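L-cysteine S-thiosulfotransferase subunit SoxA (Paracoccus denitrificans, PDB 2C1D) is the diheme cytochrome subunit of the SoxAX complex, which joins thiosulfate to a cysteine of the sulfur carrier SoxY through a heterodisulfide bond. Local coordinates at residues 204-210 / 258-264; 35-41 / 196-201; 107-112 / 242-246. Numbering follows the deposited sequence.

Contact 1 (204-210 / 258-264); sequences GFPTYRL and EGVSVRH. With HEC (heme c), chain J.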
loop_
_atom_site.group_PDB
_atom_site.type_symbol
_atom_site.label_atom_id
_atom_site.label_comp_id
_atom_site.label_asym_id
_atom_site.label_seq_id
_atom_site.Cartn_x
_atom_site.Cartn_y
_atom_site.Cartn_z
ATOM N N GLY A 204 0.848 10.142 -8.139
ATOM C CA GLY A 204 0.613 11.303 -7.300
ATOM C C GLY A 204 1.715 11.611 -6.283
ATOM O O GLY A 204 1.636 12.621 -5.588
ATOM N N PHE A 205 2.736 10.758 -6.185
ATOM C CA PHE A 205 3.811 10.957 -5.204
ATOM C C PHE A 205 4.840 11.967 -5.727
ATOM O O PHE A 205 4.981 12.127 -6.942
ATOM C CB PHE A 205 4.484 9.615 -4.858
ATOM C CG PHE A 205 3.710 8.800 -3.849
ATOM C CD1 PHE A 205 2.599 8.086 -4.234
ATOM C CD2 PHE A 205 4.109 8.735 -2.533
ATOM C CE1 PHE A 205 1.869 7.340 -3.324
ATOM C CE2 PHE A 205 3.382 8.000 -1.601
ATOM C CZ PHE A 205 2.240 7.286 -2.027
ATOM N N PRO A 206 5.551 12.673 -4.849
ATOM C CA PRO A 206 5.373 12.641 -3.396
ATOM C C PRO A 206 4.026 13.222 -2.922
ATOM O O PRO A 206 3.453 14.111 -3.562
ATOM C CB PRO A 206 6.545 13.519 -2.864
ATOM C CG PRO A 206 7.451 13.763 -4.025
ATOM C CD PRO A 206 6.632 13.585 -5.263
ATOM N N THR A 207 3.568 12.715 -1.785
ATOM C CA THR A 207 2.193 12.854 -1.313
ATOM C C THR A 207 2.111 13.416 0.081
ATOM O O THR A 207 2.852 13.001 0.969
ATOM C CB THR A 207 1.555 11.476 -1.329
ATOM O OG1 THR A 207 1.443 11.047 -2.700
ATOM C CG2 THR A 207 0.148 11.500 -0.775
ATOM N N TYR A 208 1.211 14.368 0.289
ATOM C CA TYR A 208 0.998 14.877 1.635
ATOM C C TYR A 208 -0.090 13.994 2.228
ATOM O O TYR A 208 -1.183 13.924 1.680
ATOM C CB TYR A 208 0.557 16.330 1.581
ATOM C CG TYR A 208 0.329 16.958 2.933
ATOM C CD1 TYR A 208 -0.927 16.910 3.525
ATOM C CD2 TYR A 208 1.342 17.610 3.605
ATOM C CE1 TYR A 208 -1.166 17.489 4.766
ATOM C CE2 TYR A 208 1.112 18.201 4.851
ATOM C CZ TYR A 208 -0.152 18.125 5.421
ATOM O OH TYR A 208 -0.429 18.721 6.617
ATOM N N ARG A 209 0.235 13.259 3.284
ATOM C CA ARG A 209 -0.759 12.447 3.985
ATOM C C ARG A 209 -1.387 13.238 5.150
ATOM O O ARG A 209 -0.685 13.673 6.059
ATOM C CB ARG A 209 -0.106 11.174 4.514
ATOM C CG ARG A 209 0.267 10.173 3.422
ATOM C CD ARG A 209 0.477 8.771 3.927
ATOM N NE ARG A 209 -0.764 8.268 4.492
ATOM C CZ ARG A 209 -0.894 7.148 5.165
ATOM N NH1 ARG A 209 0.152 6.344 5.347
ATOM N NH2 ARG A 209 -2.087 6.828 5.642
ATOM N N LEU A 210 -2.702 13.411 5.129
ATOM C CA LEU A 210 -3.379 14.190 6.186
ATOM C C LEU A 210 -3.143 13.624 7.599
ATOM O O LEU A 210 -3.039 14.387 8.574
ATOM C CB LEU A 210 -4.871 14.337 5.892
ATOM C CG LEU A 210 -5.173 15.260 4.707
ATOM C CD1 LEU A 210 -6.569 15.006 4.176
ATOM C CD2 LEU A 210 -5.000 16.714 5.119
ATOM N N GLU A 258 0.758 14.119 -10.907
ATOM C CA GLU A 258 -0.028 15.089 -10.134
ATOM C C GLU A 258 0.828 16.228 -9.571
ATOM O O GLU A 258 0.297 17.307 -9.278
ATOM C CB GLU A 258 -0.844 14.376 -9.046
ATOM C CG GLU A 258 -1.885 13.453 -9.688
ATOM C CD GLU A 258 -2.775 12.675 -8.736
ATOM O OE1 GLU A 258 -3.010 13.083 -7.579
ATOM O OE2 GLU A 258 -3.306 11.632 -9.186
ATOM N N GLY A 259 2.140 16.010 -9.488
ATOM C CA GLY A 259 3.070 16.937 -8.858
ATOM C C GLY A 259 3.240 16.559 -7.414
ATOM O O GLY A 259 4.100 15.763 -7.080
ATOM N N VAL A 260 2.409 17.132 -6.549
ATOM C CA VAL A 260 2.327 16.701 -5.158
ATOM C C VAL A 260 0.862 16.518 -4.798
ATOM O O VAL A 260 0.073 17.467 -4.853
ATOM C CB VAL A 260 3.006 17.687 -4.142
ATOM C CG1 VAL A 260 4.519 17.532 -4.141
ATOM C CG2 VAL A 260 2.587 19.149 -4.380
ATOM N N SER A 261 0.489 15.284 -4.466
ATOM C CA SER A 261 -0.904 14.942 -4.278
ATOM C C SER A 261 -1.281 15.058 -2.812
ATOM O O SER A 261 -0.415 15.224 -1.963
ATOM C CB SER A 261 -1.193 13.534 -4.799
ATOM O OG SER A 261 -0.718 12.554 -3.919
ATOM N N VAL A 262 -2.582 15.027 -2.532
ATOM C CA VAL A 262 -3.082 14.977 -1.145
ATOM C C VAL A 262 -3.932 13.729 -0.961
ATOM O O VAL A 262 -4.829 13.452 -1.762
ATOM C CB VAL A 262 -3.926 16.222 -0.781
ATOM C CG1 VAL A 262 -4.343 16.180 0.674
ATOM C CG2 VAL A 262 -3.118 17.504 -1.069
ATOM N N ARG A 263 -3.622 12.979 0.088
ATOM C CA ARG A 263 -4.323 11.731 0.428
ATOM C C ARG A 263 -4.545 11.704 1.950
ATOM O O ARG A 263 -4.024 12.583 2.651
ATOM C CB ARG A 263 -3.466 10.532 -0.022
ATOM C CG ARG A 263 -3.172 10.500 -1.517
ATOM C CD ARG A 263 -4.331 10.039 -2.364
ATOM N NE ARG A 263 -3.970 9.948 -3.773
ATOM C CZ ARG A 263 -4.020 10.959 -4.633
ATOM N NH1 ARG A 263 -3.619 10.760 -5.877
ATOM N NH2 ARG A 263 -4.462 12.163 -4.261
ATOM N N HIS A 264 -5.312 10.732 2.465
ATOM C CA HIS A 264 -5.430 10.517 3.932
ATOM C C HIS A 264 -4.083 10.047 4.472
ATOM O O HIS A 264 -3.345 9.296 3.853
ATOM C CB HIS A 264 -6.554 9.506 4.298
ATOM C CG HIS A 264 -6.476 8.943 5.705
ATOM N ND1 HIS A 264 -7.598 8.755 6.493
ATOM C CD2 HIS A 264 -5.432 8.454 6.435
ATOM C CE1 HIS A 264 -7.244 8.213 7.651
ATOM N NE2 HIS A 264 -5.935 8.025 7.644
ATOM O OXT HIS A 264 -3.644 10.397 5.559
HETATM FE FE HEC J . -1.322 -0.424 -0.328
HETATM C CHA HEC J . -2.388 2.817 -0.126
HETATM C CHB HEC J . 1.014 0.580 -2.683
HETATM C CHC HEC J . -0.125 -3.578 -0.457
HETATM C CHD HEC J . -3.922 -1.481 1.585
HETATM N NA HEC J . -0.793 1.391 -1.245
HETATM C C1A HEC J . -1.373 2.601 -1.005
HETATM C C2A HEC J . -0.741 3.580 -1.848
HETATM C C3A HEC J . 0.215 2.941 -2.556
HETATM C C4A HEC J . 0.188 1.553 -2.191
HETATM C CMA HEC J . 1.183 3.535 -3.577
HETATM C CAA HEC J . -1.093 5.086 -1.919
HETATM C CBA HEC J . -1.984 5.331 -3.149
HETATM C CGA HEC J . -2.304 6.813 -3.315
HETATM O O1A HEC J . -3.026 7.148 -4.281
HETATM O O2A HEC J . -1.860 7.663 -2.474
HETATM N NB HEC J . 0.131 -1.308 -1.349
HETATM C C1B HEC J . 1.026 -0.729 -2.236
HETATM C C2B HEC J . 2.018 -1.700 -2.579
HETATM C C3B HEC J . 1.703 -2.846 -1.986
HETATM C C4B HEC J . 0.536 -2.612 -1.181
HETATM C CMB HEC J . 3.162 -1.454 -3.565
HETATM C CAB HEC J . 2.490 -4.171 -2.078
HETATM C CBB HEC J . 3.768 -4.018 -1.612
HETATM N NC HEC J . -1.931 -2.224 0.428
HETATM C C1C HEC J . -1.300 -3.413 0.230
HETATM C C2C HEC J . -2.007 -4.449 0.957
HETATM C C3C HEC J . -3.080 -3.871 1.531
HETATM C C4C HEC J . -3.028 -2.457 1.182
HETATM C CMC HEC J . -1.530 -5.918 0.961
HETATM C CAC HEC J . -4.246 -4.432 2.415
HETATM C CBC HEC J . -4.094 -5.331 3.398
HETATM N ND HEC J . -2.859 0.494 0.574
HETATM C C1D HEC J . -3.837 -0.146 1.339
HETATM C C2D HEC J . -4.768 0.834 1.861
HETATM C C3D HEC J . -4.277 2.162 1.338
HETATM C C4D HEC J . -3.102 1.857 0.553
HETATM C CMD HEC J . -5.998 0.605 2.758
HETATM C CAD HEC J . -4.921 3.555 1.541
HETATM C CBD HEC J . -6.129 3.660 0.591
HETATM C CGD HEC J . -5.726 3.768 -0.866
HETATM O O1D HEC J . -5.625 2.757 -1.595
HETATM O O2D HEC J . -5.497 4.876 -1.357
#
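Strands 207-209 and 261-263 run parallel, their axes 4.7 Å apart at closest approach. Backbone hydrogen bonds set the register. Tyr208 N donates to Ser261 O (2.9 Å), Arg263 N to Tyr208 O (3.1 Å) and Leu210 N to Arg263 O (2.9 Å). Just before strand 207-209, Gly204 O accepts from Ser261 OG at 2.9 Å. A CB on Gly204 would be tight against Ser261 OG, Arg263 NH1 and Glu258 OE1, and Gly259 has backbone angles that call for glycine.

Thr207, Arg209, Ser261 and Arg263 share one face of the sheet, and the two arginines carry its charge. Arg209 NE donates to His264 O of the C-terminal carboxylate at 2.9 Å. Arg263 NH1 forms a salt bridge with Glu258 OE1 (2.9 Å), and Arg263 NE hydrogen-bonds the heme propionate at O1A (3.0 Å). Glu258 OE2 hydrogen-bonds Ser37 OG, and Arg263 NH2 also pairs with Glu50. The strand pair thus borders the heme pocket. Arg209 lies close to Arg221, a probable substrate-binding residue.

Strand 207-209 is central in a mixed three-stranded sheet, with antiparallel strand 214-216 on its other edge. Pro206 and Val260 pack on helix 132-143, while Tyr208 and Val260 reach helix 59-70.

Contact 2 (35-41 / 196-201); sequences IYSGWHF and HLSQGQ. With HEC (heme c), chain J.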
loop_
_atom_site.group_PDB
_atom_site.type_symbol
_atom_site.label_atom_id
_atom_site.label_comp_id
_atom_site.label_asym_id
_atom_site.label_seq_id
_atom_site.Cartn_x
_atom_site.Cartn_y
_atom_site.Cartn_z
ATOM N N ILE A 35 -7.602 2.545 -15.508
ATOM C CA ILE A 35 -6.759 2.948 -14.382
ATOM C C ILE A 35 -7.151 4.321 -13.880
ATOM O O ILE A 35 -7.606 5.161 -14.663
ATOM C CB ILE A 35 -5.265 2.890 -14.721
ATOM C CG1 ILE A 35 -4.935 3.693 -15.983
ATOM C CG2 ILE A 35 -4.819 1.425 -14.823
ATOM C CD1 ILE A 35 -3.449 3.904 -16.173
ATOM N N TYR A 36 -6.967 4.518 -12.569
ATOM C CA TYR A 36 -7.431 5.687 -11.850
ATOM C C TYR A 36 -6.347 6.155 -10.893
ATOM O O TYR A 36 -5.676 5.350 -10.250
ATOM C CB TYR A 36 -8.649 5.368 -10.964
ATOM C CG TYR A 36 -9.920 4.944 -11.694
ATOM C CD1 TYR A 36 -10.189 3.598 -11.921
ATOM C CD2 TYR A 36 -10.853 5.879 -12.114
ATOM C CE1 TYR A 36 -11.372 3.188 -12.601
ATOM C CE2 TYR A 36 -12.039 5.483 -12.780
ATOM C CZ TYR A 36 -12.281 4.144 -13.022
ATOM O OH TYR A 36 -13.436 3.751 -13.669
ATOM N N SER A 37 -6.228 7.456 -10.761
ATOM C CA SER A 37 -5.508 8.034 -9.639
ATOM C C SER A 37 -6.244 7.698 -8.353
ATOM O O SER A 37 -7.477 7.578 -8.350
ATOM C CB SER A 37 -5.485 9.550 -9.790
ATOM O OG SER A 37 -5.123 10.196 -8.595
ATOM N N GLY A 38 -5.482 7.570 -7.274
ATOM C CA GLY A 38 -6.012 7.496 -5.922
ATOM C C GLY A 38 -6.901 8.645 -5.486
ATOM O O GLY A 38 -7.706 8.486 -4.578
ATOM N N TRP A 39 -6.766 9.804 -6.139
ATOM C CA TRP A 39 -7.654 10.939 -5.934
ATOM C C TRP A 39 -9.137 10.565 -6.071
ATOM O O TRP A 39 -9.981 11.048 -5.297
ATOM C CB TRP A 39 -7.292 12.028 -6.935
ATOM C CG TRP A 39 -7.998 13.323 -6.814
ATOM C CD1 TRP A 39 -7.681 14.375 -5.991
ATOM C CD2 TRP A 39 -9.109 13.755 -7.601
ATOM N NE1 TRP A 39 -8.537 15.427 -6.219
ATOM C CE2 TRP A 39 -9.418 15.080 -7.206
ATOM C CE3 TRP A 39 -9.860 13.173 -8.611
ATOM C CZ2 TRP A 39 -10.483 15.813 -7.765
ATOM C CZ3 TRP A 39 -10.927 13.916 -9.186
ATOM C CH2 TRP A 39 -11.210 15.223 -8.751
ATOM N N HIS A 40 -9.438 9.705 -7.029
ATOM C CA HIS A 40 -10.805 9.274 -7.286
ATOM C C HIS A 40 -11.445 8.515 -6.132
ATOM O O HIS A 40 -12.660 8.432 -6.075
ATOM C CB HIS A 40 -10.891 8.410 -8.566
ATOM C CG HIS A 40 -11.077 9.214 -9.806
ATOM N ND1 HIS A 40 -12.293 9.755 -10.165
ATOM C CD2 HIS A 40 -10.191 9.613 -10.750
ATOM C CE1 HIS A 40 -12.149 10.454 -11.278
ATOM N NE2 HIS A 40 -10.884 10.391 -11.653
ATOM N N PHE A 41 -10.645 7.943 -5.243
ATOM C CA PHE A 41 -11.162 7.153 -4.123
ATOM C C PHE A 41 -11.207 7.942 -2.818
ATOM O O PHE A 41 -11.523 7.396 -1.761
ATOM C CB PHE A 41 -10.280 5.916 -3.955
ATOM C CG PHE A 41 -10.229 5.055 -5.177
ATOM C CD1 PHE A 41 -9.334 5.322 -6.185
ATOM C CD2 PHE A 41 -11.079 3.967 -5.316
ATOM C CE1 PHE A 41 -9.297 4.545 -7.315
ATOM C CE2 PHE A 41 -11.030 3.171 -6.446
ATOM C CZ PHE A 41 -10.160 3.463 -7.444
ATOM N N HIS A 196 -11.041 3.308 1.745
ATOM C CA HIS A 196 -11.542 3.016 0.395
ATOM C C HIS A 196 -10.322 2.672 -0.437
ATOM O O HIS A 196 -9.462 3.539 -0.658
ATOM C CB HIS A 196 -12.190 4.289 -0.179
ATOM C CG HIS A 196 -13.005 4.083 -1.420
ATOM N ND1 HIS A 196 -13.551 5.142 -2.110
ATOM C CD2 HIS A 196 -13.414 2.957 -2.063
ATOM C CE1 HIS A 196 -14.268 4.680 -3.121
ATOM N NE2 HIS A 196 -14.190 3.361 -3.124
ATOM N N LEU A 197 -10.237 1.408 -0.874
ATOM C CA LEU A 197 -9.082 0.922 -1.571
ATOM C C LEU A 197 -8.979 1.507 -2.975
ATOM O O LEU A 197 -9.926 1.437 -3.770
ATOM C CB LEU A 197 -9.089 -0.606 -1.664
ATOM C CG LEU A 197 -8.478 -1.322 -0.467
ATOM C CD1 LEU A 197 -8.887 -2.798 -0.453
ATOM C CD2 LEU A 197 -6.951 -1.163 -0.410
ATOM N N SER A 198 -7.801 2.039 -3.279
ATOM C CA SER A 198 -7.470 2.520 -4.634
ATOM C C SER A 198 -6.712 1.445 -5.404
ATOM O O SER A 198 -6.600 0.301 -4.942
ATOM C CB SER A 198 -6.655 3.811 -4.528
ATOM O OG SER A 198 -5.345 3.554 -4.130
ATOM N N GLN A 199 -6.207 1.780 -6.586
ATOM C CA GLN A 199 -5.370 0.854 -7.326
ATOM C C GLN A 199 -3.910 0.933 -6.877
ATOM O O GLN A 199 -3.053 0.341 -7.513
ATOM C CB GLN A 199 -5.467 1.084 -8.831
ATOM C CG GLN A 199 -6.799 0.717 -9.401
ATOM C CD GLN A 199 -6.968 1.170 -10.834
ATOM O OE1 GLN A 199 -6.148 1.943 -11.341
ATOM N NE2 GLN A 199 -8.016 0.644 -11.524
ATOM N N GLY A 200 -3.652 1.676 -5.805
ATOM C CA GLY A 200 -2.316 1.809 -5.247
ATOM C C GLY A 200 -1.339 2.351 -6.262
ATOM O O GLY A 200 -0.246 1.803 -6.413
ATOM N N GLN A 201 -1.739 3.410 -6.950
ATOM C CA GLN A 201 -0.897 4.066 -7.935
ATOM C C GLN A 201 0.035 5.066 -7.244
ATOM O O GLN A 201 -0.286 5.575 -6.168
ATOM C CB GLN A 201 -1.749 4.758 -9.008
ATOM C CG GLN A 201 -2.835 3.867 -9.716
ATOM C CD GLN A 201 -2.289 3.009 -10.847
ATOM O OE1 GLN A 201 -1.076 2.845 -10.956
ATOM N NE2 GLN A 201 -3.188 2.448 -11.700
HETATM FE FE HEC J . -1.322 -0.424 -0.328
HETATM C CHA HEC J . -2.388 2.817 -0.126
HETATM C CHB HEC J . 1.014 0.580 -2.683
HETATM C CHC HEC J . -0.125 -3.578 -0.457
HETATM C CHD HEC J . -3.922 -1.481 1.585
HETATM N NA HEC J . -0.793 1.391 -1.245
HETATM C C1A HEC J . -1.373 2.601 -1.005
HETATM C C2A HEC J . -0.741 3.580 -1.848
HETATM C C3A HEC J . 0.215 2.941 -2.556
HETATM C C4A HEC J . 0.188 1.553 -2.191
HETATM C CMA HEC J . 1.183 3.535 -3.577
HETATM C CAA HEC J . -1.093 5.086 -1.919
HETATM C CBA HEC J . -1.984 5.331 -3.149
HETATM C CGA HEC J . -2.304 6.813 -3.315
HETATM O O1A HEC J . -3.026 7.148 -4.281
HETATM O O2A HEC J . -1.860 7.663 -2.474
HETATM N NB HEC J . 0.131 -1.308 -1.349
HETATM C C1B HEC J . 1.026 -0.729 -2.236
HETATM C C2B HEC J . 2.018 -1.700 -2.579
HETATM C C3B HEC J . 1.703 -2.846 -1.986
HETATM C C4B HEC J . 0.536 -2.612 -1.181
HETATM C CMB HEC J . 3.162 -1.454 -3.565
HETATM C CAB HEC J . 2.490 -4.171 -2.078
HETATM C CBB HEC J . 3.768 -4.018 -1.612
HETATM N NC HEC J . -1.931 -2.224 0.428
HETATM C C1C HEC J . -1.300 -3.413 0.230
HETATM C C2C HEC J . -2.007 -4.449 0.957
HETATM C C3C HEC J . -3.080 -3.871 1.531
HETATM C C4C HEC J . -3.028 -2.457 1.182
HETATM C CMC HEC J . -1.530 -5.918 0.961
HETATM C CAC HEC J . -4.246 -4.432 2.415
HETATM C CBC HEC J . -4.094 -5.331 3.398
HETATM N ND HEC J . -2.859 0.494 0.574
HETATM C C1D HEC J . -3.837 -0.146 1.339
HETATM C C2D HEC J . -4.768 0.834 1.861
HETATM C C3D HEC J . -4.277 2.162 1.338
HETATM C C4D HEC J . -3.102 1.857 0.553
HETATM C CMD HEC J . -5.998 0.605 2.758
HETATM C CAD HEC J . -4.921 3.555 1.541
HETATM C CBD HEC J . -6.129 3.660 0.591
HETATM C CGD HEC J . -5.726 3.768 -0.866
HETATM O O1D HEC J . -5.625 2.757 -1.595
HETATM O O2D HEC J . -5.497 4.876 -1.357
HETATM O O HOH W 1 -5.715 4.379 -7.724
#
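Two ST turns shape this part of the heme pocket. Ser37 OG accepts from Trp39 N (3.0 Å), and Ser198 OG accepts from Gly200 N (3.0 Å). Both hydroxyls have further partners. Ser37 OG hydrogen-bonds Glu258 OE2, and Ser198 OG donates to the heme propionate oxygen O1D at 2.7 Å. Ser198 N donates to the same O1D at 2.8 Å, so one propionate oxygen takes two hydrogen bonds from one residue.

Gln199 reaches across to strand 35-36. Gln199 OE1 accepts from Tyr36 N (3.0 Å) and from Gln201 NE2 (3.0 Å), while its NE2 is satisfied by Thr34 O. His196 ND1 makes a weak hydrogen bond to Phe41 O at 3.1 Å, and its NE2 hydrogen-bonds the N-terminal amine of Asp1.

Phe41 fills the gap between the segments. Its edge meets the face of His196 in a T-shaped pair, with centroids 5.3 Å apart. Ser198 CA sits over the Phe41 ring, 3.6 Å from its centroid, in a CH-pi contact. Gly38 passes close to the other propionate, where a side chain would clash with O1A. From the same loop, Ser198 O accepts from His184 ND1, the axial ligand of a heme iron, and Leu197 packs on Ile59 of the SoxX chain. A single water joins the two backbones, donating to Tyr36 O at 2.7 Å and accepting from Gln199 N at 2.9 Å.

Contact 3 (107-112 / 242-246); sequences LMIMED and KALEL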
loop_
_atom_site.group_PDB
_atom_site.type_symbol
_atom_site.label_atom_id
_atom_site.label_comp_id
_atom_site.label_asym_id
_atom_site.label_seq_id
_atom_site.Cartn_x
_atom_site.Cartn_y
_atom_site.Cartn_z
ATOM N N LEU A 107 19.631 1.265 -12.757
ATOM C CA LEU A 107 18.286 1.689 -12.344
ATOM C C LEU A 107 18.388 2.833 -11.321
ATOM O O LEU A 107 19.064 2.712 -10.304
ATOM C CB LEU A 107 17.473 0.552 -11.742
ATOM C CG LEU A 107 16.004 0.894 -11.407
ATOM C CD1 LEU A 107 15.265 1.314 -12.660
ATOM C CD2 LEU A 107 15.268 -0.287 -10.752
ATOM N N MET A 108 17.686 3.932 -11.590
ATOM C CA MET A 108 17.669 5.075 -10.700
ATOM C C MET A 108 16.230 5.404 -10.314
ATOM O O MET A 108 15.372 5.456 -11.177
ATOM C CB MET A 108 18.305 6.290 -11.382
ATOM C CG MET A 108 19.713 6.053 -11.913
ATOM S SD MET A 108 20.904 6.010 -10.609
ATOM C CE MET A 108 21.273 7.739 -10.284
ATOM N N ILE A 109 15.985 5.559 -9.014
ATOM C CA ILE A 109 14.832 6.298 -8.520
ATOM C C ILE A 109 15.340 7.698 -8.286
ATOM O O ILE A 109 16.541 7.936 -8.327
ATOM C CB ILE A 109 14.213 5.679 -7.231
ATOM C CG1 ILE A 109 15.200 5.681 -6.054
ATOM C CG2 ILE A 109 13.747 4.277 -7.529
ATOM C CD1 ILE A 109 14.671 5.073 -4.768
ATOM N N MET A 110 14.435 8.626 -8.038
ATOM C CA MET A 110 14.783 10.025 -8.013
ATOM C C MET A 110 15.765 10.289 -6.906
ATOM O O MET A 110 16.690 11.089 -7.073
ATOM C CB MET A 110 13.542 10.895 -7.850
ATOM C CG MET A 110 13.797 12.393 -8.127
ATOM S SD MET A 110 14.174 12.699 -9.863
ATOM C CE MET A 110 12.581 12.527 -10.533
ATOM N N GLU A 111 15.570 9.598 -5.783
ATOM C CA GLU A 111 16.435 9.690 -4.623
ATOM C C GLU A 111 17.901 9.399 -5.005
ATOM O O GLU A 111 18.815 10.010 -4.460
ATOM C CB GLU A 111 15.981 8.701 -3.536
ATOM C CG GLU A 111 14.683 9.052 -2.831
ATOM C CD GLU A 111 13.446 8.459 -3.477
ATOM O OE1 GLU A 111 13.416 8.291 -4.723
ATOM O OE2 GLU A 111 12.476 8.194 -2.741
ATOM N N ASP A 112 18.121 8.467 -5.930
ATOM C CA ASP A 112 19.484 8.177 -6.367
ATOM C C ASP A 112 20.093 9.340 -7.145
ATOM O O ASP A 112 21.255 9.604 -6.984
ATOM C CB ASP A 112 19.559 6.938 -7.237
ATOM C CG ASP A 112 19.093 5.697 -6.531
ATOM O OD1 ASP A 112 19.482 5.461 -5.354
ATOM O OD2 ASP A 112 18.352 4.884 -7.122
ATOM N N LYS A 242 13.382 -0.396 -5.408
ATOM C CA LYS A 242 13.624 0.390 -6.626
ATOM C C LYS A 242 12.955 -0.306 -7.792
ATOM O O LYS A 242 12.270 0.327 -8.608
ATOM C CB LYS A 242 15.111 0.509 -6.937
ATOM C CG LYS A 242 15.910 1.380 -6.026
ATOM C CD LYS A 242 17.251 1.650 -6.661
ATOM C CE LYS A 242 18.304 2.046 -5.652
ATOM N NZ LYS A 242 19.601 2.270 -6.456
ATOM N N ALA A 243 13.110 -1.624 -7.857
ATOM C CA ALA A 243 12.404 -2.421 -8.855
ATOM C C ALA A 243 10.882 -2.348 -8.722
ATOM O O ALA A 243 10.174 -2.214 -9.712
ATOM C CB ALA A 243 12.871 -3.881 -8.829
ATOM N N LEU A 244 10.378 -2.394 -7.500
ATOM C CA LEU A 244 8.958 -2.256 -7.241
ATOM C C LEU A 244 8.474 -0.874 -7.682
ATOM O O LEU A 244 7.416 -0.766 -8.254
ATOM C CB LEU A 244 8.677 -2.449 -5.734
ATOM C CG LEU A 244 7.235 -2.432 -5.265
ATOM C CD1 LEU A 244 6.387 -3.480 -6.002
ATOM C CD2 LEU A 244 7.170 -2.652 -3.734
ATOM N N GLU A 245 9.241 0.177 -7.393
ATOM C CA GLU A 245 8.844 1.529 -7.801
ATOM C C GLU A 245 8.746 1.652 -9.328
ATOM O O GLU A 245 7.853 2.333 -9.853
ATOM C CB GLU A 245 9.774 2.632 -7.217
ATOM C CG GLU A 245 9.257 4.033 -7.524
ATOM C CD GLU A 245 9.975 5.167 -6.805
ATOM O OE1 GLU A 245 10.117 6.263 -7.407
ATOM O OE2 GLU A 245 10.376 4.992 -5.648
ATOM N N LEU A 246 9.648 0.991 -10.040
ATOM C CA LEU A 246 9.610 0.945 -11.511
ATOM C C LEU A 246 8.354 0.249 -11.999
ATOM O O LEU A 246 7.647 0.755 -12.878
ATOM C CB LEU A 246 10.843 0.210 -12.068
ATOM C CG LEU A 246 10.906 -0.110 -13.573
ATOM C CD1 LEU A 246 11.008 1.163 -14.445
ATOM C CD2 LEU A 246 12.074 -1.037 -13.860
HETATM O O HOH W 2 11.827 7.650 -9.182
HETATM O O HOH W 3 10.140 7.095 -3.753
HETATM O O HOH W 4 11.138 8.696 -6.247
HETATM O O HOH W 5 21.166 3.267 -4.686
#
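Lys242 reaches across with an extended side chain. Its chi1 is m and its other three torsions are t, so the chain extends from helix 239-251 toward the start of helix 110-122. There Lys242 NZ meets Asp112 OD2 in a salt bridge of 3.0 Å. A water adds a second link, donating to Asp112 OD1 (2.8 Å) and accepting from Lys242 NZ (2.6 Å).

Asp112, in the m rotamer, turns its carboxylate back to the helix start. Asp112 OD2 accepts from Ile109 N at 3.1 Å. Ile109 is the N-cap residue, so one oxygen serves both the helix start and the lysine.

Apolar contact is made along the aliphatic part of Lys242 and by Leu246. Leu107 has chi1 t and chi2 p. This puts Leu107 CD2 3.9 Å from Lys242 CB and Leu107 CD1 4.1 Å from Leu246 CD2. Leu246 has the same t, p conformation, and both leucines also touch Tyr161 of helix 159-170. Ile109, with chi1 p, sets its CG2 3.9 Å from Lys242 CG.

Glu245 is extended, with chi1 and chi2 both t. Its carboxylate faces that of Glu111, with Glu111 OE1 4.6 Å from Glu245 OE2. Waters lie between these like charges. Another water donates to Glu245 OE1 at 2.8 Å and accepts weakly from Met110 N at 3.0 Å.

The contact packs one face of helix 239-251 against the N-terminus of helix 110-122, joining the two cytochrome c domains of SoxA. Helix 239-251 also carries the zinc ligand Asp240 near its start.

Contacts 1 and 2 are buried and share one heme, whose propionates they bind from different segments. They touch, through Glu258 and Ser37 and through Arg263 packed against the 35-41 segment. Contact 3 is only partly buried. It lies on the opposite side of the chain's centre from contact 2, about 21 Å away between centres. It touches neither of the others, although helix 239-251 is followed in the chain by strand 261-263 of contact 1. The chemistry differs. Contact 1 is mainly backbone pairing within a sheet. Contact 2 joins a loop to a strand and the 3-10 turn after it, by amide, serine and aromatic groups. Contact 3 combines apolar packing with a salt bridge and bridging waters.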